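Local coordinates for alanine dehydrogenase (Archaeoglobus fulgidus, PDB 1OMO), which catalyses the reversible NAD-dependent oxidative deamination of L-alanine to pyruvate and ammonium, working as a homodimer, at the interface of chains A and B. Coordinates in Å, arbitrary orientation; residue numbers count along the deposited sequence, not the author numbering. Chains: chain A/B, alanine dehydrogenase.

Contact 1: the interface of chains A and B. Residues chain A 64, 66, 84, 86, 98; chain B 64, 66, 84, 86, 98.
A:Leu64 lies across a face of B:Trp66 where the sheets of the two subunits pack into the beta-sandwich of the dimer. The beta-carbon of A:Leu64 sits over the centre of the B:Trp66 six-membered ring, with CB 3.6 Å from its CE2, while CD1 reaches the benzo ring near CE3, also 3.6 Å away. The two-fold twin repeats this, B:Leu64 CB lying 3.7 Å from A:Trp66 CE2. With CG anti to the backbone N (chi1 -177° in A:Trp66, -180° in B:Trp66), each indole turns a face to the leucine of the other subunit. A broad flat ring suits this place, since it offers a whole face to a branched aliphatic chain.

On the pyrrole side the isoleucines take over: A:Ile86 CG2 touches B:Trp66 CD1 at 3.6 Å, the two side chains running alongside each other, antiparallel. At the middle, like meets like. The leucines come tip to tip, CD2 of A:Leu64 to CD2 of B:Leu64 at 3.7 Å, and the CD1 methyls of A:Ile86 and B:Ile86 meet at the same separation. Beta-branched isoleucine fits a strand here, one arm serving the indole and the other the symmetry mate.

Packing is looser toward strand 95-100, where A:Leu84 CD1 lies 4.0 Å from both B:Val98 CG2 and B:Ile86 CG2. There slender methyl tips replace broad faces, and less surface of A:Leu84 and A:Val98 is hidden than of A:Ile86. Together the residues of strands 61-69, 83-88 and 95-100 form an apolar core that joins the subunits; strand 61-69 also bears A:Lys65, the probable proton donor/acceptor.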
loop_
_atom_site.group_PDB
_atom_site.type_symbol
_atom_site.label_atom_id
_atom_site.label_comp_id
_atom_site.label_asym_id
_atom_site.label_seq_id
_atom_site.Cartn_x
_atom_site.Cartn_y
_atom_site.Cartn_z
ATOM N N LEU A 64 0.845 6.469 3.467
ATOM C CA LEU A 64 0.696 5.022 3.465
ATOM C C LEU A 64 1.582 4.402 4.529
ATOM O O LEU A 64 2.774 4.669 4.548
ATOM C CB LEU A 64 1.059 4.420 2.096
ATOM C CG LEU A 64 0.913 2.877 2.168
ATOM C CD1 LEU A 64 0.292 2.353 0.913
ATOM C CD2 LEU A 64 2.268 2.207 2.402
ATOM N N TRP A 66 3.275 1.014 6.024
ATOM C CA TRP A 66 3.658 -0.334 5.585
ATOM C C TRP A 66 4.287 -1.011 6.824
ATOM O O TRP A 66 5.412 -0.710 7.203
ATOM C CB TRP A 66 4.638 -0.188 4.421
ATOM C CG TRP A 66 5.123 -1.419 3.751
ATOM C CD1 TRP A 66 6.423 -1.716 3.486
ATOM C CD2 TRP A 66 4.343 -2.445 3.126
ATOM N NE1 TRP A 66 6.510 -2.852 2.729
ATOM C CE2 TRP A 66 5.244 -3.330 2.494
ATOM C CE3 TRP A 66 2.965 -2.713 3.046
ATOM C CZ2 TRP A 66 4.817 -4.469 1.769
ATOM C CZ3 TRP A 66 2.530 -3.842 2.332
ATOM C CH2 TRP A 66 3.463 -4.708 1.706
ATOM N N LEU A 84 6.739 1.855 8.787
ATOM C CA LEU A 84 7.203 3.047 8.108
ATOM C C LEU A 84 6.007 3.710 7.474
ATOM O O LEU A 84 5.170 3.033 6.855
ATOM C CB LEU A 84 8.185 2.709 7.004
ATOM C CG LEU A 84 9.594 2.314 7.393
ATOM C CD1 LEU A 84 10.430 2.102 6.098
ATOM C CD2 LEU A 84 10.188 3.391 8.303
ATOM N N ILE A 86 4.897 6.882 4.874
ATOM C CA ILE A 86 5.293 7.824 3.845
ATOM C C ILE A 86 4.131 8.840 3.879
ATOM O O ILE A 86 2.965 8.476 3.682
ATOM C CB ILE A 86 5.392 7.196 2.427
ATOM C CG1 ILE A 86 6.463 6.086 2.379
ATOM C CG2 ILE A 86 5.752 8.317 1.435
ATOM C CD1 ILE A 86 6.464 5.205 1.120
ATOM N N VAL A 98 9.243 10.441 5.372
ATOM C CA VAL A 98 9.305 8.998 5.529
ATOM C C VAL A 98 9.690 8.927 6.989
ATOM O O VAL A 98 10.783 9.374 7.364
ATOM C CB VAL A 98 10.420 8.346 4.680
ATOM C CG1 VAL A 98 10.565 6.884 5.082
ATOM C CG2 VAL A 98 10.085 8.430 3.185
ATOM N N LEU B 64 6.666 -2.508 -1.462
ATOM C CA LEU B 64 5.512 -1.702 -1.788
ATOM C C LEU B 64 5.981 -0.426 -2.471
ATOM O O LEU B 64 6.839 0.291 -1.953
ATOM C CB LEU B 64 4.697 -1.335 -0.550
ATOM C CG LEU B 64 3.542 -0.465 -1.099
ATOM C CD1 LEU B 64 2.212 -0.965 -0.582
ATOM C CD2 LEU B 64 3.752 0.973 -0.712
ATOM N N TRP B 66 4.836 3.168 -3.687
ATOM C CA TRP B 66 3.796 4.154 -3.396
ATOM C C TRP B 66 4.063 5.248 -4.434
ATOM O O TRP B 66 5.087 5.954 -4.360
ATOM C CB TRP B 66 4.018 4.659 -1.973
ATOM C CG TRP B 66 3.051 5.679 -1.465
ATOM C CD1 TRP B 66 3.363 6.845 -0.800
ATOM C CD2 TRP B 66 1.619 5.557 -1.406
ATOM N NE1 TRP B 66 2.211 7.431 -0.317
ATOM C CE2 TRP B 66 1.130 6.662 -0.669
ATOM C CE3 TRP B 66 0.707 4.612 -1.889
ATOM C CZ2 TRP B 66 -0.240 6.858 -0.408
ATOM C CZ3 TRP B 66 -0.659 4.799 -1.640
ATOM C CH2 TRP B 66 -1.123 5.919 -0.894
ATOM N N LEU B 84 8.203 6.117 -4.588
ATOM C CA LEU B 84 9.116 5.513 -3.629
ATOM C C LEU B 84 8.767 4.046 -3.476
ATOM O O LEU B 84 7.592 3.665 -3.475
ATOM C CB LEU B 84 9.023 6.160 -2.251
ATOM C CG LEU B 84 9.493 7.608 -2.174
ATOM C CD1 LEU B 84 9.369 8.121 -0.712
ATOM C CD2 LEU B 84 10.938 7.659 -2.708
ATOM N N ILE B 86 9.612 0.775 -0.954
ATOM C CA ILE B 86 10.149 0.319 0.332
ATOM C C ILE B 86 10.334 -1.145 -0.010
ATOM O O ILE B 86 9.368 -1.807 -0.407
ATOM C CB ILE B 86 9.117 0.427 1.509
ATOM C CG1 ILE B 86 8.721 1.893 1.742
ATOM C CG2 ILE B 86 9.737 -0.055 2.819
ATOM C CD1 ILE B 86 7.597 2.126 2.773
ATOM N N VAL B 98 14.670 2.042 1.130
ATOM C CA VAL B 98 13.605 2.947 0.707
ATOM C C VAL B 98 14.315 3.613 -0.476
ATOM O O VAL B 98 15.324 4.290 -0.299
ATOM C CB VAL B 98 13.258 3.994 1.774
ATOM C CG1 VAL B 98 12.173 4.916 1.260
ATOM C CG2 VAL B 98 12.744 3.304 3.025
#

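Contact 2: the interface of chains A and B. Residues chain A 70, 73, 76, 78; chain B 91-92.
The loop following strand 83-88 of chain B, with B:Glu91 and B:Thr92 at its contact point, docks against the segment after strand 61-69 of chain A. A:Asn73 grips it with its carboxamide: ND2 donates to the backbone carbonyl oxygen of B:Thr92 at 2.8 Å. This bond is nearly straight, 170° at the hydrogen, and uses a lone pair in the carbonyl plane. The other end of the amide, A:Asn73 OD1, contacts water 1 at 2.7 Å, and the water reaches B:Glu91 O at 2.9 Å. Asparagine suits the place because one short, flat group can serve the main chain directly and through water.

A:His70 lays its imidazole against the same stretch of backbone, B:Thr92 C lying over the ring centre, 3.6 Å from the centroid. Its CG beside the backbone N (chi1 -71°) presents that face to the peptide. Were A:His70 replaced by an alanine, the B:Thr92 carbonyl group would probably lose the flat ring it rests on, leaving the loop freer to shift.

The B:Thr92 side chain is bordered by A:Leu78, whose CD1 comes to 3.9 Å from CB, and by A:Lys76, which bends at chi3 (56°) to bring NZ within 3.5 Å of the CG2 methyl. Compact, beta-branched threonine fits between them. The site thus lies just beyond the sheet, where the loop entering strand 95-100 of one subunit meets loop residues and the short 3-10 helix 74-76 of the other.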
loop_
_atom_site.group_PDB
_atom_site.type_symbol
_atom_site.label_atom_id
_atom_site.label_comp_id
_atom_site.label_asym_id
_atom_site.label_seq_id
_atom_site.Cartn_x
_atom_site.Cartn_y
_atom_site.Cartn_z
ATOM N N HIS A 70 6.355 -10.243 12.308
ATOM C CA HIS A 70 7.117 -11.483 12.316
ATOM C C HIS A 70 7.539 -11.996 13.745
ATOM O O HIS A 70 8.626 -11.673 14.268
ATOM C CB HIS A 70 8.349 -11.336 11.419
ATOM C CG HIS A 70 8.033 -11.285 9.954
ATOM N ND1 HIS A 70 7.325 -10.252 9.376
ATOM C CD2 HIS A 70 8.343 -12.134 8.945
ATOM C CE1 HIS A 70 7.214 -10.465 8.079
ATOM N NE2 HIS A 70 7.823 -11.598 7.788
ATOM N N ASN A 73 10.781 -12.934 15.073
ATOM C CA ASN A 73 11.733 -11.830 15.084
ATOM C C ASN A 73 12.457 -11.645 16.427
ATOM O O ASN A 73 13.682 -11.558 16.456
ATOM C CB ASN A 73 11.042 -10.514 14.657
ATOM C CG ASN A 73 11.143 -10.255 13.142
ATOM O OD1 ASN A 73 11.853 -10.960 12.420
ATOM N ND2 ASN A 73 10.443 -9.241 12.671
ATOM N N LYS A 76 14.985 -13.785 17.525
ATOM C CA LYS A 76 16.054 -13.555 16.547
ATOM C C LYS A 76 16.916 -12.327 16.765
ATOM O O LYS A 76 18.067 -12.309 16.341
ATOM C CB LYS A 76 15.476 -13.423 15.140
ATOM C CG LYS A 76 14.917 -14.680 14.527
ATOM C CD LYS A 76 14.608 -14.423 13.071
ATOM C CE LYS A 76 15.843 -13.915 12.327
ATOM N NZ LYS A 76 15.715 -14.134 10.857
ATOM N N LEU A 78 15.181 -8.869 16.777
ATOM C CA LEU A 78 14.473 -7.738 16.185
ATOM C C LEU A 78 13.052 -7.659 16.680
ATOM O O LEU A 78 12.467 -8.659 17.066
ATOM C CB LEU A 78 14.412 -7.858 14.665
ATOM C CG LEU A 78 15.656 -7.753 13.809
ATOM C CD1 LEU A 78 15.363 -8.389 12.431
ATOM C CD2 LEU A 78 16.081 -6.292 13.705
ATOM N N GLU B 91 11.396 -12.608 5.330
ATOM C CA GLU B 91 11.768 -13.413 6.483
ATOM C C GLU B 91 11.581 -12.706 7.823
ATOM O O GLU B 91 11.037 -13.292 8.761
ATOM C CB GLU B 91 13.235 -13.853 6.348
ATOM C CG GLU B 91 13.426 -15.362 6.266
ATOM C CD GLU B 91 12.487 -16.020 5.265
ATOM O OE1 GLU B 91 12.584 -15.701 4.059
ATOM O OE2 GLU B 91 11.648 -16.849 5.692
ATOM N N THR B 92 12.059 -11.467 7.911
ATOM C CA THR B 92 11.948 -10.675 9.136
ATOM C C THR B 92 10.978 -9.505 8.939
ATOM O O THR B 92 10.513 -8.922 9.901
ATOM C CB THR B 92 13.311 -10.133 9.546
ATOM O OG1 THR B 92 13.694 -9.115 8.627
ATOM C CG2 THR B 92 14.384 -11.235 9.498
HETATM O O HOH W 1 10.883 -13.367 11.673
#

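The C-alpha centres of contact 1 and contact 2 lie about 19 Å apart, and both belong to the same two-fold symmetric dimer interface. Strand 61-69 supplies residues to contact 1 and leads into the chain A segment of contact 2; the chain B loop of contact 2 joins strands 83-88 and 95-100, which also line contact 1. An apolar centre is therefore flanked by a polar loop clasp, which recurs with the chains exchanged. Contact 1 is centred about 7 Å from A:Lys65, contact 2 about 17 Å, so dimerisation may help to steady the strand that bears this probable catalytic lysine.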